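Local coordinates for mandelate racemase (Bordetella bronchiseptica, PDB 3H12), which is a putative member of the mandelate racemase branch of the enolase superfamily, probably acting on a carboxylate substrate at a metal-dependent active site, at residues 22-27 with 147-152; 135-140 with 348-353; 202-207 with 226-231; 213-218 with 246-251. All coordinates share one frame; numbering follows the deposited sequence.

Contact 1: 22-27 with 147-152; sequences RVESGA and YWDLTP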
loop_
_atom_site.group_PDB
_atom_site.type_symbol
_atom_site.label_atom_id
_atom_site.label_comp_id
_atom_site.label_asym_id
_atom_site.label_seq_id
_atom_site.Cartn_x
_atom_site.Cartn_y
_atom_site.Cartn_z
ATOM N N ARG A 22 -21.260 -17.129 -41.568
ATOM C CA ARG A 22 -20.206 -16.214 -40.981
ATOM C C ARG A 22 -20.797 -15.495 -39.788
ATOM O O ARG A 22 -21.900 -14.914 -39.841
ATOM C CB ARG A 22 -19.907 -15.141 -42.056
ATOM C CG ARG A 22 -19.060 -15.722 -43.252
ATOM C CD ARG A 22 -18.765 -14.693 -44.318
ATOM N NE ARG A 22 -17.803 -15.327 -45.258
ATOM C CZ ARG A 22 -17.164 -14.684 -46.229
ATOM N NH1 ARG A 22 -17.421 -13.406 -46.467
ATOM N NH2 ARG A 22 -16.222 -15.329 -46.967
ATOM N N VAL A 23 -20.111 -15.618 -38.657
ATOM C CA VAL A 23 -20.591 -14.939 -37.419
ATOM C C VAL A 23 -19.646 -13.766 -37.097
ATOM O O VAL A 23 -18.484 -13.666 -37.622
ATOM C CB VAL A 23 -20.540 -15.937 -36.222
ATOM C CG1 VAL A 23 -21.559 -17.155 -36.434
ATOM C CG2 VAL A 23 -19.191 -16.579 -36.041
ATOM N N GLU A 24 -20.165 -12.868 -36.237
ATOM C CA GLU A 24 -19.407 -11.690 -35.972
ATOM C C GLU A 24 -19.328 -11.485 -34.435
ATOM O O GLU A 24 -20.261 -11.816 -33.703
ATOM C CB GLU A 24 -20.141 -10.510 -36.628
ATOM C CG GLU A 24 -19.270 -9.194 -36.486
ATOM C CD GLU A 24 -19.904 -8.005 -37.330
ATOM O OE1 GLU A 24 -21.038 -8.090 -37.868
ATOM O OE2 GLU A 24 -19.244 -6.985 -37.347
ATOM N N SER A 25 -18.117 -11.054 -33.993
ATOM C CA SER A 25 -17.944 -10.669 -32.547
ATOM C C SER A 25 -17.160 -9.389 -32.576
ATOM O O SER A 25 -16.844 -8.815 -33.645
ATOM C CB SER A 25 -17.146 -11.743 -31.793
ATOM O OG SER A 25 -15.824 -11.796 -32.376
ATOM N N GLY A 26 -16.635 -9.014 -31.408
ATOM C CA GLY A 26 -15.770 -7.764 -31.419
ATOM C C GLY A 26 -14.488 -7.978 -32.151
ATOM O O GLY A 26 -13.845 -6.997 -32.432
ATOM N N ALA A 27 -14.060 -9.208 -32.432
ATOM C CA ALA A 27 -12.852 -9.458 -33.163
ATOM C C ALA A 27 -13.079 -9.223 -34.689
ATOM O O ALA A 27 -12.082 -9.210 -35.436
ATOM C CB ALA A 27 -12.345 -10.841 -32.963
ATOM N N TYR A 147 -23.243 -15.912 -31.155
ATOM C CA TYR A 147 -22.665 -14.685 -31.604
ATOM C C TYR A 147 -23.599 -13.448 -31.643
ATOM O O TYR A 147 -24.727 -13.566 -31.154
ATOM C CB TYR A 147 -21.945 -14.836 -33.017
ATOM C CG TYR A 147 -20.683 -15.638 -32.853
ATOM C CD1 TYR A 147 -20.694 -17.042 -32.715
ATOM C CD2 TYR A 147 -19.428 -14.943 -32.865
ATOM C CE1 TYR A 147 -19.478 -17.775 -32.564
ATOM C CE2 TYR A 147 -18.207 -15.675 -32.666
ATOM C CZ TYR A 147 -18.279 -17.051 -32.482
ATOM O OH TYR A 147 -17.104 -17.751 -32.336
ATOM N N TRP A 148 -23.097 -12.281 -32.153
ATOM C CA TRP A 148 -23.889 -11.072 -32.296
ATOM C C TRP A 148 -25.061 -11.247 -33.278
ATOM O O TRP A 148 -25.157 -12.312 -34.022
ATOM C CB TRP A 148 -22.953 -10.008 -32.857
ATOM C CG TRP A 148 -21.963 -9.503 -31.796
ATOM C CD1 TRP A 148 -21.798 -9.929 -30.448
ATOM C CD2 TRP A 148 -21.042 -8.438 -31.999
ATOM N NE1 TRP A 148 -20.758 -9.169 -29.864
ATOM C CE2 TRP A 148 -20.303 -8.253 -30.796
ATOM C CE3 TRP A 148 -20.742 -7.624 -33.133
ATOM C CZ2 TRP A 148 -19.332 -7.227 -30.683
ATOM C CZ3 TRP A 148 -19.770 -6.623 -33.020
ATOM C CH2 TRP A 148 -19.053 -6.444 -31.835
ATOM N N ASP A 149 -25.933 -10.272 -33.258
ATOM C CA ASP A 149 -26.986 -10.130 -34.295
ATOM C C ASP A 149 -28.235 -10.984 -33.989
ATOM O O ASP A 149 -29.036 -11.286 -34.942
ATOM C CB ASP A 149 -26.484 -10.565 -35.750
ATOM C CG ASP A 149 -25.279 -9.736 -36.270
ATOM O OD1 ASP A 149 -25.486 -8.540 -36.446
ATOM O OD2 ASP A 149 -24.118 -10.234 -36.523
ATOM N N LEU A 150 -28.390 -11.451 -32.749
ATOM C CA LEU A 150 -29.515 -12.318 -32.406
ATOM C C LEU A 150 -30.539 -11.564 -31.587
ATOM O O LEU A 150 -30.175 -10.675 -30.797
ATOM C CB LEU A 150 -29.091 -13.553 -31.600
ATOM C CG LEU A 150 -28.162 -14.534 -32.330
ATOM C CD1 LEU A 150 -27.889 -15.816 -31.427
ATOM C CD2 LEU A 150 -28.828 -14.933 -33.636
ATOM N N THR A 151 -31.786 -11.972 -31.669
ATOM C CA THR A 151 -32.771 -11.510 -30.720
ATOM C C THR A 151 -32.706 -12.354 -29.441
ATOM O O THR A 151 -32.063 -13.408 -29.406
ATOM C CB THR A 151 -34.223 -11.671 -31.223
ATOM O OG1 THR A 151 -34.482 -13.101 -31.303
ATOM C CG2 THR A 151 -34.339 -11.010 -32.612
ATOM N N PRO A 152 -33.381 -11.938 -28.319
ATOM C CA PRO A 152 -33.316 -12.722 -27.071
ATOM C C PRO A 152 -33.902 -14.150 -27.266
ATOM O O PRO A 152 -33.352 -15.118 -26.769
ATOM C CB PRO A 152 -34.126 -11.855 -26.065
ATOM C CG PRO A 152 -33.907 -10.480 -26.610
ATOM C CD PRO A 152 -34.043 -10.615 -28.124
HETATM O O HOH W 1 -23.355 -12.517 -38.747
HETATM O O HOH W 2 -23.001 -12.973 -35.939
#
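Val23 sits on the ring of Tyr147. Its CG2 methyl lies 3.4 Å from the ring centroid and only 2° off the ring normal, a CH-pi contact over the face. CG2 occupies the position between backbone N and carbonyl carbon (chi1 of CG1 -65°), which aims it straight at the ring, while CB rests over CG. The same ring turns its edge to the next residue: Tyr147 CD2 meets Glu24 O in the ring plane at 3.3 Å.

That carbonyl oxygen also takes the N-H of Trp148. The bond is long, 3.3 Å from Trp148 N to Glu24 O, but fairly straight, with 160° at the hydrogen. The indole then lies flat against the backbone. Ser25 CA stands over the five-membered ring, and Gly26 N is 3.3 Å from Trp148 CZ2 over the same face. Beyond it, Ser25 OG accepts from Ala27 N in an ST turn.

At the outer end, Glu24 OE1 and Asp149 OD2 come within 4.0 Å. Arg176 forms a salt bridge with Asp149 OD1, and His385 bonds Glu24 OE2. One water bridges Glu24 N and Trp148 O.

The contact fastens the hairpin of strands 24-25 and 28-29, from the N-terminal part, over the barrel loop after strand 139-146. Its chemistry is aromatic inside and charged outside. The nearby arginine and histidine probably offset the close approach of the two acids.

Contact 2: 135-140 with 348-353; sequences HTRGVR and LENGLV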
loop_
_atom_site.group_PDB
_atom_site.type_symbol
_atom_site.label_atom_id
_atom_site.label_comp_id
_atom_site.label_asym_id
_atom_site.label_seq_id
_atom_site.Cartn_x
_atom_site.Cartn_y
_atom_site.Cartn_z
ATOM N N HIS A 135 -7.968 -35.165 -14.860
ATOM C CA HIS A 135 -9.423 -35.304 -15.141
ATOM C C HIS A 135 -9.659 -36.754 -15.671
ATOM O O HIS A 135 -9.738 -36.951 -16.908
ATOM C CB HIS A 135 -9.838 -34.248 -16.199
ATOM C CG HIS A 135 -9.848 -32.837 -15.659
ATOM N ND1 HIS A 135 -10.799 -32.411 -14.751
ATOM C CD2 HIS A 135 -8.959 -31.812 -15.814
ATOM C CE1 HIS A 135 -10.533 -31.154 -14.402
ATOM N NE2 HIS A 135 -9.442 -30.750 -15.055
ATOM N N THR A 136 -9.672 -37.688 -14.742
ATOM C CA THR A 136 -9.698 -39.077 -15.173
ATOM C C THR A 136 -11.049 -39.377 -15.807
ATOM O O THR A 136 -11.107 -40.383 -16.580
ATOM C CB THR A 136 -9.440 -39.998 -13.996
ATOM O OG1 THR A 136 -10.288 -39.651 -12.875
ATOM C CG2 THR A 136 -7.875 -39.884 -13.593
ATOM N N ARG A 137 -12.144 -38.717 -15.425
ATOM C CA ARG A 137 -13.490 -39.010 -15.990
ATOM C C ARG A 137 -13.623 -38.340 -17.395
ATOM O O ARG A 137 -14.278 -38.860 -18.248
ATOM C CB ARG A 137 -14.589 -38.488 -15.014
ATOM C CG ARG A 137 -15.955 -39.234 -15.078
ATOM C CD ARG A 137 -17.031 -38.694 -14.023
ATOM N NE ARG A 137 -18.299 -38.069 -14.549
ATOM C CZ ARG A 137 -19.043 -38.421 -15.639
ATOM N NH1 ARG A 137 -18.703 -39.419 -16.479
ATOM N NH2 ARG A 137 -20.161 -37.721 -15.902
ATOM N N GLY A 138 -13.112 -37.107 -17.525
ATOM C CA GLY A 138 -13.201 -36.395 -18.801
ATOM C C GLY A 138 -13.162 -34.933 -18.465
ATOM O O GLY A 138 -13.137 -34.502 -17.313
ATOM N N VAL A 139 -13.252 -34.165 -19.570
ATOM C CA VAL A 139 -13.061 -32.738 -19.504
ATOM C C VAL A 139 -14.349 -31.997 -19.897
ATOM O O VAL A 139 -14.819 -32.063 -21.031
ATOM C CB VAL A 139 -11.943 -32.364 -20.519
ATOM C CG1 VAL A 139 -11.804 -30.781 -20.542
ATOM C CG2 VAL A 139 -10.573 -32.788 -19.860
ATOM N N ARG A 140 -14.860 -31.215 -18.942
ATOM C CA ARG A 140 -16.161 -30.495 -19.181
ATOM C C ARG A 140 -15.952 -29.404 -20.202
ATOM O O ARG A 140 -15.023 -28.560 -20.087
ATOM C CB ARG A 140 -16.656 -29.898 -17.866
ATOM C CG ARG A 140 -18.059 -29.201 -18.084
ATOM C CD ARG A 140 -18.106 -27.835 -17.485
ATOM N NE ARG A 140 -19.579 -27.632 -17.246
ATOM C CZ ARG A 140 -20.016 -27.239 -16.071
ATOM N NH1 ARG A 140 -19.051 -26.906 -15.102
ATOM N NH2 ARG A 140 -21.353 -27.023 -15.925
ATOM N N LEU A 348 -18.957 -35.864 -27.204
ATOM C CA LEU A 348 -19.388 -35.358 -25.964
ATOM C C LEU A 348 -20.121 -36.443 -25.262
ATOM O O LEU A 348 -21.055 -37.022 -25.885
ATOM C CB LEU A 348 -20.252 -34.100 -26.343
ATOM C CG LEU A 348 -20.475 -33.050 -25.341
ATOM C CD1 LEU A 348 -19.211 -32.440 -24.713
ATOM C CD2 LEU A 348 -21.488 -31.997 -25.943
ATOM N N GLU A 349 -19.782 -36.785 -24.018
ATOM C CA GLU A 349 -20.500 -37.802 -23.249
ATOM C C GLU A 349 -20.684 -37.287 -21.830
ATOM O O GLU A 349 -19.708 -36.937 -21.148
ATOM C CB GLU A 349 -19.697 -39.172 -23.305
ATOM C CG GLU A 349 -19.965 -40.051 -24.513
ATOM C CD GLU A 349 -20.861 -41.238 -24.162
ATOM O OE1 GLU A 349 -20.393 -42.128 -23.391
ATOM O OE2 GLU A 349 -22.017 -41.277 -24.656
ATOM N N ASN A 350 -21.936 -37.126 -21.351
ATOM C CA ASN A 350 -22.215 -36.478 -20.087
ATOM C C ASN A 350 -21.562 -35.117 -19.971
ATOM O O ASN A 350 -21.196 -34.658 -18.870
ATOM C CB ASN A 350 -21.828 -37.343 -18.889
ATOM C CG ASN A 350 -22.441 -38.711 -18.995
ATOM O OD1 ASN A 350 -23.594 -38.822 -19.373
ATOM N ND2 ASN A 350 -21.663 -39.752 -18.777
ATOM N N GLY A 351 -21.518 -34.427 -21.138
ATOM C CA GLY A 351 -20.968 -33.039 -21.046
ATOM C C GLY A 351 -19.453 -32.965 -21.117
ATOM O O GLY A 351 -18.892 -31.852 -21.109
ATOM N N LEU A 352 -18.809 -34.123 -21.209
ATOM C CA LEU A 352 -17.313 -34.146 -21.109
ATOM C C LEU A 352 -16.749 -34.597 -22.482
ATOM O O LEU A 352 -17.350 -35.464 -23.189
ATOM C CB LEU A 352 -16.838 -35.246 -20.105
ATOM C CG LEU A 352 -17.504 -35.053 -18.768
ATOM C CD1 LEU A 352 -16.859 -36.113 -17.697
ATOM C CD2 LEU A 352 -17.409 -33.641 -18.173
ATOM N N VAL A 353 -15.534 -34.154 -22.818
ATOM C CA VAL A 353 -14.721 -34.723 -23.921
ATOM C C VAL A 353 -13.503 -35.437 -23.325
ATOM O O VAL A 353 -13.204 -35.275 -22.141
ATOM C CB VAL A 353 -14.233 -33.618 -24.940
ATOM C CG1 VAL A 353 -15.545 -32.906 -25.633
ATOM C CG2 VAL A 353 -13.389 -32.472 -24.249
#
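Val139 and Val353 exchange both of their backbone bonds. Val139 N gives its hydrogen to Val353 O at 2.8 Å, with the donor in the carbonyl plane. The return bond, Val353 N to Val139 O, is also 2.8 Å, but its donor is tilted 34° from that plane. Val139 O has a further neighbour in Leu352 CA, a CA-H...O contact of 3.3 Å. The two valines form an antiparallel hydrogen-bonded pair, and Arg140 with Leu352 forms the non-hydrogen-bonded pair beside it.

Here the short strand 352-353 runs antiparallel to the start of strand 139-146, the first strand of the TIM-type barrel, which pairs in parallel with its barrel neighbours 169-173 and 328-331. A type I' turn from Glu349 to Leu352 leads into the short strand. It is closed by Leu352 N on Glu349 O at 3.0 Å and by Glu349 N on Leu352 O. Gly351 binds the backbone of Ala141, which extends the pairing.

Leu352 divides its methyls between two arginines. Leu352 CD1 lies over one face of the Arg137 guanidinium, 3.8 Å from Arg137 CZ. Leu352 CD2 packs 3.5 Å from Arg140 CA. Asn350 CB meets NH2 at the edge of the same guanidinium. Arg137 bends at chi3 (117°) in reaching this place. Its backbone O is taken by Gln354 NE2, and Arg140 NE is bonded to Thr168 OG1.

Contact 3: 202-207 with 226-231; sequences ANQSLG and FEEPLS. With NA (sodium ion), chain C.
Ala202 N donates to Glu227 O at 2.9 Å, and the side chain of Glu227 goes on to the metal. Its OE2 binds the sodium ion at 2.4 Å. Waters 4, 6 and 7 also bind the ion, and Asp201 and Glu254 complete the site. Asn203 ND2 donates to water 4 at 2.9 Å, and Glu228 OE1 accepts from water 6 at 2.7 Å. Both side chains thus hold the metal from the second shell. Water 3 joins the same two groups, and their amide and carboxylate planes stand 88° apart. Lys173 bonds Asn203 OD1, while Lys171 forms a salt bridge with Glu227 OE1.

A second backbone bond, Gln204 N to Glu228 O at 2.8 Å, helps set these groups in place. A type I' turn spans Ala202 to Ser205, where Ala202 O accepts from both N and OG of Ser205. Gln204 CG lies against the Glu228 carboxylate.

Farther out, Leu206 CD1 meets the edge of the Phe226 ring at CZ, 3.9 Å away. Water 5 links Leu206 O with Ser231 N.

Metal-binding acids at or just past the ends of successive parallel strands, 197-201, 225-227 and 249-252, mark the enolase superfamily active site at the mouth of its barrel.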
loop_
_atom_site.group_PDB
_atom_site.type_symbol
_atom_site.label_atom_id
_atom_site.label_comp_id
_atom_site.label_asym_id
_atom_site.label_seq_id
_atom_site.Cartn_x
_atom_site.Cartn_y
_atom_site.Cartn_z
ATOM N N ALA A 202 -16.669 -10.226 -24.309
ATOM C CA ALA A 202 -16.845 -8.933 -25.035
ATOM C C ALA A 202 -15.771 -8.615 -26.003
ATOM O O ALA A 202 -15.821 -7.558 -26.676
ATOM C CB ALA A 202 -16.850 -7.792 -23.928
ATOM N N ASN A 203 -14.764 -9.534 -26.185
ATOM C CA ASN A 203 -13.679 -9.313 -27.175
ATOM C C ASN A 203 -13.148 -7.859 -27.121
ATOM O O ASN A 203 -12.853 -7.203 -28.141
ATOM C CB ASN A 203 -14.169 -9.580 -28.682
ATOM C CG ASN A 203 -14.292 -11.064 -28.946
ATOM O OD1 ASN A 203 -15.390 -11.603 -28.864
ATOM N ND2 ASN A 203 -13.154 -11.727 -29.235
ATOM N N GLN A 204 -12.864 -7.444 -25.899
ATOM C CA GLN A 204 -12.225 -6.091 -25.605
ATOM C C GLN A 204 -13.068 -4.929 -26.069
ATOM O O GLN A 204 -12.502 -3.871 -26.353
ATOM C CB GLN A 204 -10.828 -5.968 -26.309
ATOM C CG GLN A 204 -9.912 -7.210 -26.048
ATOM C CD GLN A 204 -8.541 -7.005 -26.671
ATOM O OE1 GLN A 204 -7.830 -6.014 -26.364
ATOM N NE2 GLN A 204 -8.150 -7.842 -27.659
ATOM N N SER A 205 -14.379 -5.126 -26.217
ATOM C CA SER A 205 -15.126 -4.093 -26.952
ATOM C C SER A 205 -15.734 -3.027 -26.000
ATOM O O SER A 205 -16.347 -2.056 -26.513
ATOM C CB SER A 205 -16.122 -4.779 -27.889
ATOM O OG SER A 205 -17.158 -5.218 -27.071
ATOM N N LEU A 206 -15.545 -3.117 -24.690
ATOM C CA LEU A 206 -16.180 -2.185 -23.732
ATOM C C LEU A 206 -15.074 -1.330 -23.043
ATOM O O LEU A 206 -13.887 -1.724 -22.927
ATOM C CB LEU A 206 -16.942 -2.985 -22.643
ATOM C CG LEU A 206 -18.067 -3.870 -23.161
ATOM C CD1 LEU A 206 -18.524 -4.590 -21.957
ATOM C CD2 LEU A 206 -19.169 -3.007 -23.793
ATOM N N GLY A 207 -15.482 -0.101 -22.674
ATOM C CA GLY A 207 -14.750 0.725 -21.670
ATOM C C GLY A 207 -15.084 0.333 -20.280
ATOM O O GLY A 207 -16.010 -0.460 -20.021
ATOM N N PHE A 226 -16.604 -13.396 -17.313
ATOM C CA PHE A 226 -16.669 -12.225 -18.220
ATOM C C PHE A 226 -15.301 -12.136 -18.803
ATOM O O PHE A 226 -14.282 -11.839 -18.136
ATOM C CB PHE A 226 -16.950 -11.033 -17.262
ATOM C CG PHE A 226 -17.301 -9.738 -17.957
ATOM C CD1 PHE A 226 -17.481 -9.686 -19.326
ATOM C CD2 PHE A 226 -17.455 -8.579 -17.220
ATOM C CE1 PHE A 226 -17.884 -8.483 -19.957
ATOM C CE2 PHE A 226 -17.830 -7.308 -17.843
ATOM C CZ PHE A 226 -18.022 -7.285 -19.210
ATOM N N GLU A 227 -15.248 -12.571 -20.079
ATOM C CA GLU A 227 -14.016 -12.706 -20.874
ATOM C C GLU A 227 -13.741 -11.528 -21.767
ATOM O O GLU A 227 -14.640 -10.925 -22.302
ATOM C CB GLU A 227 -14.157 -13.990 -21.736
ATOM C CG GLU A 227 -13.059 -14.140 -22.789
ATOM C CD GLU A 227 -13.176 -15.523 -23.385
ATOM O OE1 GLU A 227 -13.939 -16.413 -22.927
ATOM O OE2 GLU A 227 -12.337 -15.736 -24.362
ATOM N N GLU A 228 -12.464 -11.150 -21.732
ATOM C CA GLU A 228 -11.951 -9.940 -22.466
ATOM C C GLU A 228 -12.964 -8.789 -22.291
ATOM O O GLU A 228 -13.456 -8.163 -23.234
ATOM C CB GLU A 228 -11.723 -10.222 -23.996
ATOM C CG GLU A 228 -10.359 -10.930 -24.178
ATOM C CD GLU A 228 -9.835 -10.813 -25.597
ATOM O OE1 GLU A 228 -10.665 -10.593 -26.539
ATOM O OE2 GLU A 228 -8.586 -10.805 -25.724
ATOM N N PRO A 229 -13.318 -8.393 -21.048
ATOM C CA PRO A 229 -14.298 -7.320 -20.810
ATOM C C PRO A 229 -13.775 -5.994 -21.331
ATOM O O PRO A 229 -14.599 -5.128 -21.681
ATOM C CB PRO A 229 -14.401 -7.268 -19.300
ATOM C CG PRO A 229 -13.046 -7.807 -18.781
ATOM C CD PRO A 229 -12.781 -8.963 -19.781
ATOM N N LEU A 230 -12.412 -5.797 -21.355
ATOM C CA LEU A 230 -11.818 -4.494 -21.669
ATOM C C LEU A 230 -10.586 -4.821 -22.569
ATOM O O LEU A 230 -10.171 -5.995 -22.752
ATOM C CB LEU A 230 -11.174 -3.855 -20.380
ATOM C CG LEU A 230 -12.231 -3.619 -19.263
ATOM C CD1 LEU A 230 -11.403 -3.146 -18.066
ATOM C CD2 LEU A 230 -13.205 -2.537 -19.704
ATOM N N SER A 231 -10.008 -3.771 -23.199
ATOM C CA SER A 231 -8.689 -3.907 -23.806
ATOM C C SER A 231 -7.760 -4.675 -22.908
ATOM O O SER A 231 -7.650 -4.402 -21.701
ATOM C CB SER A 231 -8.161 -2.463 -23.918
ATOM O OG SER A 231 -6.767 -2.537 -24.304
HETATM NA NA NA C . -12.449 -15.040 -26.609
HETATM O O HOH W 3 -10.511 -9.983 -29.072
HETATM O O HOH W 4 -12.449 -14.479 -28.896
HETATM O O HOH W 5 -11.233 -1.196 -22.786
HETATM O O HOH W 6 -12.303 -12.742 -26.310
HETATM O O HOH W 7 -13.002 -17.282 -27.567
#

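Contact 4: 213-218 with 246-251; sequences AMLRIL and TPVRIA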
loop_
_atom_site.group_PDB
_atom_site.type_symbol
_atom_site.label_atom_id
_atom_site.label_comp_id
_atom_site.label_asym_id
_atom_site.label_seq_id
_atom_site.Cartn_x
_atom_site.Cartn_y
_atom_site.Cartn_z
ATOM N N ALA A 213 -21.169 -1.712 -15.681
ATOM C CA ALA A 213 -22.652 -1.807 -15.824
ATOM C C ALA A 213 -22.974 -3.241 -16.306
ATOM O O ALA A 213 -23.934 -3.885 -15.715
ATOM C CB ALA A 213 -23.179 -0.738 -16.784
ATOM N N MET A 214 -22.158 -3.782 -17.217
ATOM C CA MET A 214 -22.445 -5.125 -17.710
ATOM C C MET A 214 -22.173 -6.153 -16.635
ATOM O O MET A 214 -22.935 -7.085 -16.472
ATOM C CB MET A 214 -21.581 -5.395 -18.969
ATOM C CG MET A 214 -21.649 -6.777 -19.629
ATOM S SD MET A 214 -23.160 -7.014 -20.618
ATOM C CE MET A 214 -22.608 -5.977 -22.177
ATOM N N LEU A 215 -21.121 -5.952 -15.830
ATOM C CA LEU A 215 -20.808 -6.952 -14.775
ATOM C C LEU A 215 -22.026 -7.033 -13.794
ATOM O O LEU A 215 -22.327 -8.142 -13.325
ATOM C CB LEU A 215 -19.520 -6.515 -14.020
ATOM C CG LEU A 215 -19.207 -7.431 -12.770
ATOM C CD1 LEU A 215 -18.903 -8.890 -13.209
ATOM C CD2 LEU A 215 -17.935 -6.805 -12.143
ATOM N N ARG A 216 -22.755 -5.936 -13.484
ATOM C CA ARG A 216 -23.955 -6.047 -12.614
ATOM C C ARG A 216 -24.995 -7.006 -13.221
ATOM O O ARG A 216 -25.599 -7.790 -12.504
ATOM C CB ARG A 216 -24.615 -4.685 -12.423
ATOM C CG ARG A 216 -23.722 -3.780 -11.580
ATOM C CD ARG A 216 -24.282 -2.368 -11.626
ATOM N NE ARG A 216 -23.567 -1.533 -10.646
ATOM C CZ ARG A 216 -23.925 -0.238 -10.478
ATOM N NH1 ARG A 216 -24.829 0.395 -11.293
ATOM N NH2 ARG A 216 -23.287 0.506 -9.519
ATOM N N ILE A 217 -25.139 -6.909 -14.552
ATOM C CA ILE A 217 -26.133 -7.820 -15.251
ATOM C C ILE A 217 -25.638 -9.262 -15.239
ATOM O O ILE A 217 -26.426 -10.200 -15.021
ATOM C CB ILE A 217 -26.258 -7.332 -16.610
ATOM C CG1 ILE A 217 -27.088 -6.010 -16.490
ATOM C CG2 ILE A 217 -27.242 -8.229 -17.414
ATOM C CD1 ILE A 217 -26.894 -5.291 -17.746
ATOM N N LEU A 218 -24.334 -9.459 -15.458
ATOM C CA LEU A 218 -23.766 -10.873 -15.471
ATOM C C LEU A 218 -23.931 -11.451 -14.097
ATOM O O LEU A 218 -24.204 -12.616 -13.931
ATOM C CB LEU A 218 -22.251 -10.841 -15.784
ATOM C CG LEU A 218 -21.923 -10.215 -17.186
ATOM C CD1 LEU A 218 -20.389 -10.599 -17.429
ATOM C CD2 LEU A 218 -22.801 -10.207 -18.361
ATOM N N THR A 246 -17.747 -9.806 -7.055
ATOM C CA THR A 246 -18.917 -10.638 -7.508
ATOM C C THR A 246 -18.445 -12.111 -7.676
ATOM O O THR A 246 -17.244 -12.390 -7.785
ATOM C CB THR A 246 -19.524 -10.159 -8.813
ATOM O OG1 THR A 246 -18.690 -10.552 -9.897
ATOM C CG2 THR A 246 -19.770 -8.657 -8.781
ATOM N N PRO A 247 -19.442 -13.026 -7.790
ATOM C CA PRO A 247 -19.093 -14.426 -8.114
ATOM C C PRO A 247 -18.761 -14.622 -9.566
ATOM O O PRO A 247 -18.513 -15.782 -9.942
ATOM C CB PRO A 247 -20.378 -15.203 -7.744
ATOM C CG PRO A 247 -21.079 -14.276 -6.722
ATOM C CD PRO A 247 -20.821 -12.841 -7.302
ATOM N N VAL A 248 -18.734 -13.570 -10.396
ATOM C CA VAL A 248 -18.448 -13.716 -11.824
ATOM C C VAL A 248 -16.938 -13.580 -11.984
ATOM O O VAL A 248 -16.346 -12.565 -11.554
ATOM C CB VAL A 248 -19.120 -12.604 -12.672
ATOM C CG1 VAL A 248 -18.781 -12.715 -14.163
ATOM C CG2 VAL A 248 -20.667 -12.659 -12.412
ATOM N N ARG A 249 -16.313 -14.573 -12.641
ATOM C CA ARG A 249 -14.863 -14.566 -12.774
ATOM C C ARG A 249 -14.470 -13.592 -13.860
ATOM O O ARG A 249 -15.134 -13.529 -14.958
ATOM C CB ARG A 249 -14.382 -16.006 -13.213
ATOM C CG ARG A 249 -14.644 -16.979 -12.101
ATOM C CD ARG A 249 -14.733 -18.384 -12.776
ATOM N NE ARG A 249 -15.019 -19.404 -11.760
ATOM C CZ ARG A 249 -16.264 -19.602 -11.319
ATOM N NH1 ARG A 249 -17.341 -18.881 -11.714
ATOM N NH2 ARG A 249 -16.459 -20.527 -10.292
ATOM N N ILE A 250 -13.395 -12.794 -13.636
ATOM C CA ILE A 250 -12.841 -11.979 -14.750
ATOM C C ILE A 250 -11.795 -12.859 -15.481
ATOM O O ILE A 250 -10.815 -13.334 -14.895
ATOM C CB ILE A 250 -12.217 -10.670 -14.136
ATOM C CG1 ILE A 250 -13.222 -9.916 -13.309
ATOM C CG2 ILE A 250 -11.612 -9.847 -15.292
ATOM C CD1 ILE A 250 -14.600 -9.664 -14.017
ATOM N N ALA A 251 -11.984 -12.999 -16.806
ATOM C CA ALA A 251 -11.144 -13.923 -17.582
ATOM C C ALA A 251 -10.541 -13.192 -18.765
ATOM O O ALA A 251 -11.179 -12.357 -19.361
ATOM C CB ALA A 251 -12.057 -15.091 -18.147
#
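Leu215 is the main bump on the helix. Its CD1 methyl fits between Thr246, Val248 and Ile250. Leu215 CD1 lies 3.7 Å from Thr246 OG1. Val248 CB is almost as near to this methyl, and Ile250 CD1 is a looser neighbour. CG stands opposite the backbone N (chi1 173°), and the second torsion (64°) turns CD1 toward the loop before the strand. Leu215 and Thr246 meet end-on, whereas Leu215 and Val248 run alongside each other in opposite senses.

Val248 makes the answering bump. CG1 and CB press on Leu215 CD1. CG2 goes the other way and meets the helix one turn later, where Val248 CG2 is 3.8 Å from Leu218 O and also touches Leu218 CB. The valine therefore fills the hollow between Leu215 and Leu218.

The edge of the pocket on the loop side is shaped by Thr246. Thr246 OG1 accepts from Val248 N at 3.1 Å, in an ST turn. OG1 is also the atom of Thr246 nearest Leu215 CD1.

The contact joins helix 208-220 to the approach and start of strand 249-252. Strand 225-227 pairs with 249-252, and its Phe226 packs on Met214 and Leu218. Helix 178-192 flanks the helix at Ile217 and Leu218, and helix 235-242 covers Ile250. Arg216 of a neighbouring subunit packs on Thr246 and Pro247.

How the contacts relate
Contacts 2, 3 and 4 are buried, while contact 1 is only partly so. Contacts 3 and 4 share one part of the barrel. Their strands 225-227 and 249-252 are neighbours in the sheet, and the Phe226 ring packs on Met214 and Leu218. Contact 4 is apolar wall packing between helix and strand. Contact 3 is polar and wet at the metal. Contact 1 lies over the same mouth: Ser25 CB touches Asn203 OD1 at 3.4 Å, and both contacts reach the second subunit. Contact 2 stands apart, its centre about 28 Å from that of contact 1. It relies on backbone pairing at the start of strand 139-146, whereas contact 1 uses the loop after that strand.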